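Long-range contacts in tumor necrosis factor receptor superfamily member 16 (PDB 1SG1), which probably binds nerve growth factor and other neurotrophins with low affinity, as a cell-surface member of the tumour necrosis factor receptor superfamily: residues C19-G24 with D47-T52; G63-S68 with C79-G84; C15-N20 with A31-C36. One frame throughout, in Å; residues are numbered along the deposited sequence.

Contact 1. Residues C19-G24 with D47-T52; sequences CNLGEG and DVVSAT
Leu21, Cys19 and Val49 supply most of the surface where residues 19-24 meet 47-52. Cys19 works through its backbone: its N donates to Ser50 O at 2.8 Å, and Ser50 N donates back to Cys19 O at 3.1 Å. This hydrogen-bonded pair is an isolated antiparallel bridge, and Val49 CA adds a C-H...O contact to Cys19 O. The branched Val49 reaches past it, CG1 lying 3.6 Å from Asn20 CA and 3.5 Å from Leu21 N. Leu21, long enough to cross the remaining gap, brings the tip CD1 to within 3.1 Å of Asp47 O and 4.2 Å of Val49 CG1. Its CG lies away from a staggered position (chi1 -130°). Leu21 and Gly22 are the two central residues of a type II turn from Asn20 to Glu23, and Gly22 has the backbone angles that call for glycine. Asn20 ND2 braces the turn by a nearly straight bond to Glu23 OE1 at 2.8 Å. Asn20, Leu21 and Val49 also pack against another protein's chain. Bridge and turn join two successive cysteine-rich modules of the elongated TNF-receptor fold, which disulfides rather than a large hydrophobic core hold in shape.

Contact 2. Residues G63-S68 with C79-G84; sequences GLQSMS and CRCAYG
Arg80 lies across Ser68, and its side chain runs past that serine from base to tip. Its CB and CG each approach Ser68 CB at 4.2 Å. A bend at chi3 (-93°) turns NE to 3.6 Å from Ser68 CB, which covers one face of the guanidinium; CZ follows at 3.8 Å from Ser68 CB, and NH2, 3.7 Å from the same CB, ends the run. A long arginine suits this place because its flat end can rest on so small a residue. The backbones carry the register: Ser66 N donates to Arg80 O at 2.6 Å, Arg80 N returns a bond to Ser66 O at 2.9 Å, and Ala82 N meets Leu64 O. Ser66 OG, in the crowded position between its own N and carbonyl carbon, gives Arg80 O a second donor, set above the carbonyl plane. Gln65, its chain bent at chi2, has NE2 3.3 Å from Cys79 CB. Residues 65-69 and 78-81 thus form a two-stranded antiparallel hairpin. Cys79 is bonded to Cys61, whereas Cys81 is bonded to Cys94 of strand 94-96, which Leu64 and Gln65 also touch; Leu64 further reaches Tyr85 of strand 85-87, and Arg80 touches Asp112 in a loop.

Contact 3. Residues C15-N20 with A31-C36; sequences CCKACN and ANQTVC
The backbone from Cys15 to Cys19 runs almost the same way as that from Gln33 to Cys36, 9° apart, with CA atoms 5.4 Å apart for Cys16 and Gln33 and for Cys19 and Cys36, yet no beta bridge pairs them. Side chains therefore do the joining. A bend at chi2 (-53°) sets Gln33 CD, and from there OE1 accepts the backbone N-H of Lys17 at 3.0 Å, the donor lying in the carbonyl plane. A glutamine serves well here, since it has the length to reach and carries an uncharged acceptor for a peptide N-H. Lys17 crosses Gln33 obliquely, its CG 3.2 Å from Gln33 OE1, and its aliphatic part lies beside the amide while the amine leads away. An alanine at Gln33 would probably leave Lys17 N without this acceptor and strip the lysine methylenes of the group they lie against. At the far end Cys19 SG and Cys36 SG form a left-handed disulfide (chi3 -89°), close to the relaxed quarter turn. It is the fourth-to-sixth link of the six-cysteine pattern that defines a TNF-receptor cysteine-rich module, and it fixes the loop to the start of strand 35-38. Between these two attachments sits Thr34, which points at the opposite segment. Its branched shape lets it do two things: OG1 lies 3.0 Å from Lys17 O and 3.7 Å from Cys16 CB, while CG2, anti to its own backbone N, faces the sulfur of Cys19 at 3.9 Å. Cys16 and Cys15 are themselves tied by disulfides to Cys29 and Cys4, and Cys16 O is hydrogen-bonded to Thr6 OG1.

In the fold
Followed from the N terminus, the chain first passes 15-20 and, after a loop carrying strand 23-27, closes contact 3 at 31-36. Contact 1 starts from the same stretch, sharing Cys19 and Asn20, but closes later, at 47-52, so the two loops interleave rather than nest. They touch directly, Ala51 packing on Lys17 and Ala18, and both reach the sheet of strands 23-27 and 35-38. Contact 3 lies within the first cysteine-rich module and ties its loop to strand 35-38; contact 1 joins that module to the next. Contact 2 opens only afterwards and closes a short hairpin where the second module gives way to the third, its nearest atoms about 13 Å from those of contact 1.

Contact 1. Residues C19-G24 with D47-T52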
loop_
_atom_site.group_PDB
_atom_site.type_symbol
_atom_site.label_atom_id
_atom_site.label_comp_id
_atom_site.label_asym_id
_atom_site.label_seq_id
_atom_site.Cartn_x
_atom_site.Cartn_y
_atom_site.Cartn_z
ATOM N N CYS C 19 -24.417 14.656 -15.378
ATOM C CA CYS C 19 -23.517 13.535 -15.624
ATOM C C CYS C 19 -23.021 13.063 -14.269
ATOM O O CYS C 19 -22.242 13.735 -13.605
ATOM C CB CYS C 19 -22.334 13.961 -16.490
ATOM S SG CYS C 19 -22.833 14.605 -18.113
ATOM N N ASN C 20 -23.508 11.898 -13.875
ATOM C CA ASN C 20 -23.179 11.282 -12.606
ATOM C C ASN C 20 -21.689 11.054 -12.352
ATOM O O ASN C 20 -20.826 11.577 -13.059
ATOM C CB ASN C 20 -23.952 9.962 -12.489
ATOM C CG ASN C 20 -24.023 9.203 -13.814
ATOM O OD1 ASN C 20 -24.662 8.151 -13.900
ATOM N ND2 ASN C 20 -23.369 9.735 -14.852
ATOM N N LEU C 21 -21.406 10.280 -11.312
ATOM C CA LEU C 21 -20.039 9.958 -10.918
ATOM C C LEU C 21 -19.404 9.006 -11.919
ATOM O O LEU C 21 -19.975 7.963 -12.236
ATOM C CB LEU C 21 -20.057 9.307 -9.538
ATOM C CG LEU C 21 -19.131 9.814 -8.440
ATOM C CD1 LEU C 21 -19.161 11.343 -8.348
ATOM C CD2 LEU C 21 -19.585 9.167 -7.143
ATOM N N GLY C 22 -18.226 9.362 -12.417
ATOM C CA GLY C 22 -17.556 8.504 -13.373
ATOM C C GLY C 22 -17.887 8.821 -14.811
ATOM O O GLY C 22 -17.379 8.185 -15.728
ATOM N N GLU C 23 -18.758 9.802 -15.009
ATOM C CA GLU C 23 -19.155 10.235 -16.347
ATOM C C GLU C 23 -19.007 11.742 -16.467
ATOM O O GLU C 23 -19.365 12.474 -15.554
ATOM C CB GLU C 23 -20.610 9.844 -16.653
ATOM C CG GLU C 23 -20.775 8.464 -17.284
ATOM C CD GLU C 23 -22.131 8.272 -17.962
ATOM O OE1 GLU C 23 -23.169 8.377 -17.269
ATOM O OE2 GLU C 23 -22.157 8.012 -19.190
ATOM N N GLY C 24 -18.463 12.194 -17.591
ATOM C CA GLY C 24 -18.295 13.614 -17.819
ATOM C C GLY C 24 -19.309 14.141 -18.826
ATOM O O GLY C 24 -20.128 13.385 -19.352
ATOM N N ASP C 47 -15.312 12.864 -10.447
ATOM C CA ASP C 47 -15.707 12.576 -9.070
ATOM C C ASP C 47 -16.876 13.441 -8.637
ATOM O O ASP C 47 -17.158 13.525 -7.445
ATOM C CB ASP C 47 -14.548 12.852 -8.120
ATOM C CG ASP C 47 -14.113 14.308 -8.142
ATOM O OD1 ASP C 47 -13.325 14.713 -7.261
ATOM O OD2 ASP C 47 -14.559 15.043 -9.038
ATOM N N VAL C 48 -17.546 14.074 -9.600
ATOM C CA VAL C 48 -18.672 14.965 -9.325
ATOM C C VAL C 48 -19.930 14.714 -10.186
ATOM O O VAL C 48 -19.841 14.514 -11.395
ATOM C CB VAL C 48 -18.224 16.438 -9.509
ATOM C CG1 VAL C 48 -17.931 16.714 -10.978
ATOM C CG2 VAL C 48 -19.290 17.382 -8.981
ATOM N N VAL C 49 -21.096 14.692 -9.550
ATOM C CA VAL C 49 -22.349 14.503 -10.277
ATOM C C VAL C 49 -22.746 15.914 -10.661
ATOM O O VAL C 49 -23.416 16.612 -9.916
ATOM C CB VAL C 49 -23.452 13.857 -9.405
ATOM C CG1 VAL C 49 -23.125 12.399 -9.155
ATOM C CG2 VAL C 49 -23.573 14.582 -8.077
ATOM N N SER C 50 -22.294 16.315 -11.843
ATOM C CA SER C 50 -22.494 17.643 -12.369
ATOM C C SER C 50 -22.998 17.624 -13.812
ATOM O O SER C 50 -22.674 16.723 -14.586
ATOM C CB SER C 50 -21.157 18.376 -12.280
ATOM O OG SER C 50 -21.206 19.652 -12.863
ATOM N N ALA C 51 -23.798 18.632 -14.162
ATOM C CA ALA C 51 -24.341 18.768 -15.505
ATOM C C ALA C 51 -23.621 19.905 -16.209
ATOM O O ALA C 51 -24.178 20.552 -17.086
ATOM C CB ALA C 51 -25.830 19.055 -15.446
ATOM N N THR C 52 -22.374 20.140 -15.822
ATOM C CA THR C 52 -21.576 21.203 -16.414
ATOM C C THR C 52 -20.088 20.840 -16.429
ATOM O O THR C 52 -19.269 21.540 -17.041
ATOM C CB THR C 52 -21.762 22.516 -15.629
ATOM O OG1 THR C 52 -20.752 23.458 -16.014
ATOM C CG2 THR C 52 -21.681 22.256 -14.137
#

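Contact 2. Residues G63-S68 with C79-G84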
loop_
_atom_site.group_PDB
_atom_site.type_symbol
_atom_site.label_atom_id
_atom_site.label_comp_id
_atom_site.label_asym_id
_atom_site.label_seq_id
_atom_site.Cartn_x
_atom_site.Cartn_y
_atom_site.Cartn_z
ATOM N N GLY C 63 8.468 13.675 -12.589
ATOM C CA GLY C 63 9.751 13.777 -11.899
ATOM C C GLY C 63 10.006 12.819 -10.744
ATOM O O GLY C 63 9.995 11.590 -10.910
ATOM N N LEU C 64 10.269 13.404 -9.579
ATOM C CA LEU C 64 10.517 12.663 -8.353
ATOM C C LEU C 64 9.194 12.271 -7.704
ATOM O O LEU C 64 9.177 11.697 -6.616
ATOM C CB LEU C 64 11.305 13.515 -7.358
ATOM C CG LEU C 64 12.785 13.780 -7.615
ATOM C CD1 LEU C 64 13.354 14.642 -6.494
ATOM C CD2 LEU C 64 13.539 12.452 -7.718
ATOM N N GLN C 65 8.083 12.594 -8.358
ATOM C CA GLN C 65 6.765 12.279 -7.813
ATOM C C GLN C 65 6.371 10.872 -8.208
ATOM O O GLN C 65 6.580 10.472 -9.349
ATOM C CB GLN C 65 5.728 13.277 -8.333
ATOM C CG GLN C 65 5.819 14.649 -7.686
ATOM C CD GLN C 65 5.252 14.643 -6.292
ATOM O OE1 GLN C 65 5.711 15.372 -5.408
ATOM N NE2 GLN C 65 4.231 13.817 -6.082
ATOM N N SER C 66 5.804 10.124 -7.268
ATOM C CA SER C 66 5.386 8.765 -7.547
ATOM C C SER C 66 3.926 8.506 -7.192
ATOM O O SER C 66 3.358 9.078 -6.261
ATOM C CB SER C 66 6.273 7.772 -6.797
ATOM O OG SER C 66 6.037 7.851 -5.406
ATOM N N MET C 67 3.329 7.602 -7.938
ATOM C CA MET C 67 1.953 7.264 -7.735
ATOM C C MET C 67 1.749 6.693 -6.345
ATOM O O MET C 67 2.414 5.770 -5.924
ATOM C CB MET C 67 1.534 6.270 -8.818
ATOM C CG MET C 67 0.169 5.641 -8.649
ATOM S SD MET C 67 -0.293 4.730 -10.130
ATOM C CE MET C 67 -0.954 6.082 -11.067
ATOM N N SER C 68 0.827 7.292 -5.622
ATOM C CA SER C 68 0.490 6.841 -4.301
ATOM C C SER C 68 -0.902 6.281 -4.433
ATOM O O SER C 68 -1.331 5.478 -3.627
ATOM C CB SER C 68 0.478 7.999 -3.331
ATOM O OG SER C 68 -0.062 7.552 -2.110
ATOM N N CYS C 79 -0.338 11.643 -6.009
ATOM C CA CYS C 79 1.100 11.532 -6.130
ATOM C C CYS C 79 1.847 12.011 -4.905
ATOM O O CYS C 79 1.505 13.022 -4.327
ATOM C CB CYS C 79 1.593 12.357 -7.302
ATOM S SG CYS C 79 0.852 12.001 -8.916
ATOM N N ARG C 80 2.890 11.289 -4.524
ATOM C CA ARG C 80 3.706 11.671 -3.376
ATOM C C ARG C 80 5.171 11.565 -3.769
ATOM O O ARG C 80 5.496 10.952 -4.779
ATOM C CB ARG C 80 3.407 10.756 -2.183
ATOM C CG ARG C 80 2.227 11.232 -1.341
ATOM C CD ARG C 80 2.123 10.487 -0.005
ATOM N NE ARG C 80 1.253 9.314 -0.062
ATOM C CZ ARG C 80 1.621 8.091 0.301
ATOM N NH1 ARG C 80 2.851 7.866 0.746
ATOM N NH2 ARG C 80 0.752 7.093 0.233
ATOM N N CYS C 81 6.060 12.175 -3.004
ATOM C CA CYS C 81 7.479 12.070 -3.325
ATOM C C CYS C 81 7.934 10.621 -3.203
ATOM O O CYS C 81 7.573 9.931 -2.253
ATOM C CB CYS C 81 8.315 12.942 -2.388
ATOM S SG CYS C 81 8.129 14.723 -2.700
ATOM N N ALA C 82 8.715 10.167 -4.176
ATOM C CA ALA C 82 9.251 8.804 -4.206
ATOM C C ALA C 82 9.877 8.331 -2.874
ATOM O O ALA C 82 10.131 9.123 -1.964
ATOM C CB ALA C 82 10.276 8.682 -5.337
ATOM N N TYR C 83 10.133 7.032 -2.782
ATOM C CA TYR C 83 10.693 6.435 -1.570
ATOM C C TYR C 83 11.838 7.200 -0.912
ATOM O O TYR C 83 11.744 7.580 0.261
ATOM C CB TYR C 83 11.144 4.997 -1.840
ATOM C CG TYR C 83 11.750 4.293 -0.633
ATOM C CD1 TYR C 83 12.570 3.170 -0.797
ATOM C CD2 TYR C 83 11.543 4.769 0.666
ATOM C CE1 TYR C 83 13.172 2.551 0.296
ATOM C CE2 TYR C 83 12.143 4.160 1.765
ATOM C CZ TYR C 83 12.957 3.054 1.576
ATOM O OH TYR C 83 13.563 2.455 2.660
ATOM N N GLY C 84 12.919 7.434 -1.638
ATOM C CA GLY C 84 14.037 8.130 -1.022
ATOM C C GLY C 84 13.932 9.618 -0.731
ATOM O O GLY C 84 14.904 10.224 -0.305
#

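Contact 3. Residues C15-N20 with A31-C36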
loop_
_atom_site.group_PDB
_atom_site.type_symbol
_atom_site.label_atom_id
_atom_site.label_comp_id
_atom_site.label_asym_id
_atom_site.label_seq_id
_atom_site.Cartn_x
_atom_site.Cartn_y
_atom_site.Cartn_z
ATOM N N CYS C 15 -35.021 21.032 -16.997
ATOM C CA CYS C 15 -33.894 21.026 -16.077
ATOM C C CYS C 15 -32.851 20.051 -16.602
ATOM O O CYS C 15 -33.025 18.835 -16.519
ATOM C CB CYS C 15 -34.350 20.610 -14.675
ATOM S SG CYS C 15 -33.050 20.545 -13.401
ATOM N N CYS C 16 -31.776 20.596 -17.158
ATOM C CA CYS C 16 -30.698 19.790 -17.704
ATOM C C CYS C 16 -30.375 18.621 -16.784
ATOM O O CYS C 16 -30.365 18.767 -15.562
ATOM C CB CYS C 16 -29.457 20.657 -17.870
ATOM S SG CYS C 16 -29.708 21.964 -19.111
ATOM N N LYS C 17 -30.139 17.456 -17.382
ATOM C CA LYS C 17 -29.787 16.259 -16.626
ATOM C C LYS C 17 -28.320 16.405 -16.256
ATOM O O LYS C 17 -27.588 17.158 -16.897
ATOM C CB LYS C 17 -29.962 14.999 -17.473
ATOM C CG LYS C 17 -31.400 14.607 -17.738
ATOM C CD LYS C 17 -31.466 13.397 -18.666
ATOM C CE LYS C 17 -32.863 12.786 -18.690
ATOM N NZ LYS C 17 -33.254 12.257 -17.344
ATOM N N ALA C 18 -27.885 15.686 -15.230
ATOM C CA ALA C 18 -26.496 15.776 -14.813
ATOM C C ALA C 18 -25.716 14.491 -15.057
ATOM O O ALA C 18 -26.258 13.392 -14.962
ATOM C CB ALA C 18 -26.411 16.177 -13.331
ATOM N N CYS C 19 -24.417 14.656 -15.378
ATOM C CA CYS C 19 -23.517 13.535 -15.624
ATOM C C CYS C 19 -23.021 13.063 -14.269
ATOM O O CYS C 19 -22.242 13.735 -13.605
ATOM C CB CYS C 19 -22.334 13.961 -16.490
ATOM S SG CYS C 19 -22.833 14.605 -18.113
ATOM N N ASN C 20 -23.508 11.898 -13.875
ATOM C CA ASN C 20 -23.179 11.282 -12.606
ATOM C C ASN C 20 -21.689 11.054 -12.352
ATOM O O ASN C 20 -20.826 11.577 -13.059
ATOM C CB ASN C 20 -23.952 9.962 -12.489
ATOM C CG ASN C 20 -24.023 9.203 -13.814
ATOM O OD1 ASN C 20 -24.662 8.151 -13.900
ATOM N ND2 ASN C 20 -23.369 9.735 -14.852
ATOM N N ALA C 31 -29.355 23.895 -26.635
ATOM C CA ALA C 31 -30.549 23.609 -27.402
ATOM C C ALA C 31 -31.157 22.266 -26.957
ATOM O O ALA C 31 -32.372 22.069 -27.029
ATOM C CB ALA C 31 -30.218 23.576 -28.878
ATOM N N ASN C 32 -30.315 21.358 -26.470
ATOM C CA ASN C 32 -30.788 20.039 -26.059
ATOM C C ASN C 32 -30.417 19.669 -24.611
ATOM O O ASN C 32 -29.708 20.402 -23.925
ATOM C CB ASN C 32 -30.247 18.984 -27.045
ATOM C CG ASN C 32 -30.456 19.380 -28.518
ATOM O OD1 ASN C 32 -31.469 19.039 -29.132
ATOM N ND2 ASN C 32 -29.495 20.110 -29.077
ATOM N N GLN C 33 -30.909 18.512 -24.178
ATOM C CA GLN C 33 -30.716 17.971 -22.827
ATOM C C GLN C 33 -29.358 18.083 -22.129
ATOM O O GLN C 33 -29.169 18.962 -21.296
ATOM C CB GLN C 33 -31.141 16.502 -22.800
ATOM C CG GLN C 33 -32.453 16.230 -22.083
ATOM C CD GLN C 33 -32.485 16.800 -20.674
ATOM O OE1 GLN C 33 -31.457 16.881 -19.996
ATOM N NE2 GLN C 33 -33.676 17.187 -20.219
ATOM N N THR C 34 -28.461 17.144 -22.430
ATOM C CA THR C 34 -27.099 17.047 -21.879
ATOM C C THR C 34 -26.547 15.728 -22.368
ATOM O O THR C 34 -27.219 14.699 -22.251
ATOM C CB THR C 34 -27.036 16.913 -20.348
ATOM O OG1 THR C 34 -27.577 18.075 -19.728
ATOM C CG2 THR C 34 -25.585 16.748 -19.892
ATOM N N VAL C 35 -25.330 15.736 -22.895
ATOM C CA VAL C 35 -24.734 14.491 -23.348
ATOM C C VAL C 35 -23.549 14.087 -22.465
ATOM O O VAL C 35 -22.524 14.770 -22.399
ATOM C CB VAL C 35 -24.342 14.568 -24.851
ATOM C CG1 VAL C 35 -23.589 15.824 -25.118
ATOM C CG2 VAL C 35 -23.532 13.343 -25.259
ATOM N N CYS C 36 -23.730 12.966 -21.770
ATOM C CA CYS C 36 -22.725 12.406 -20.868
ATOM C C CYS C 36 -22.071 11.149 -21.433
ATOM O O CYS C 36 -22.752 10.250 -21.929
ATOM C CB CYS C 36 -23.369 12.010 -19.539
ATOM S SG CYS C 36 -24.297 13.315 -18.678
#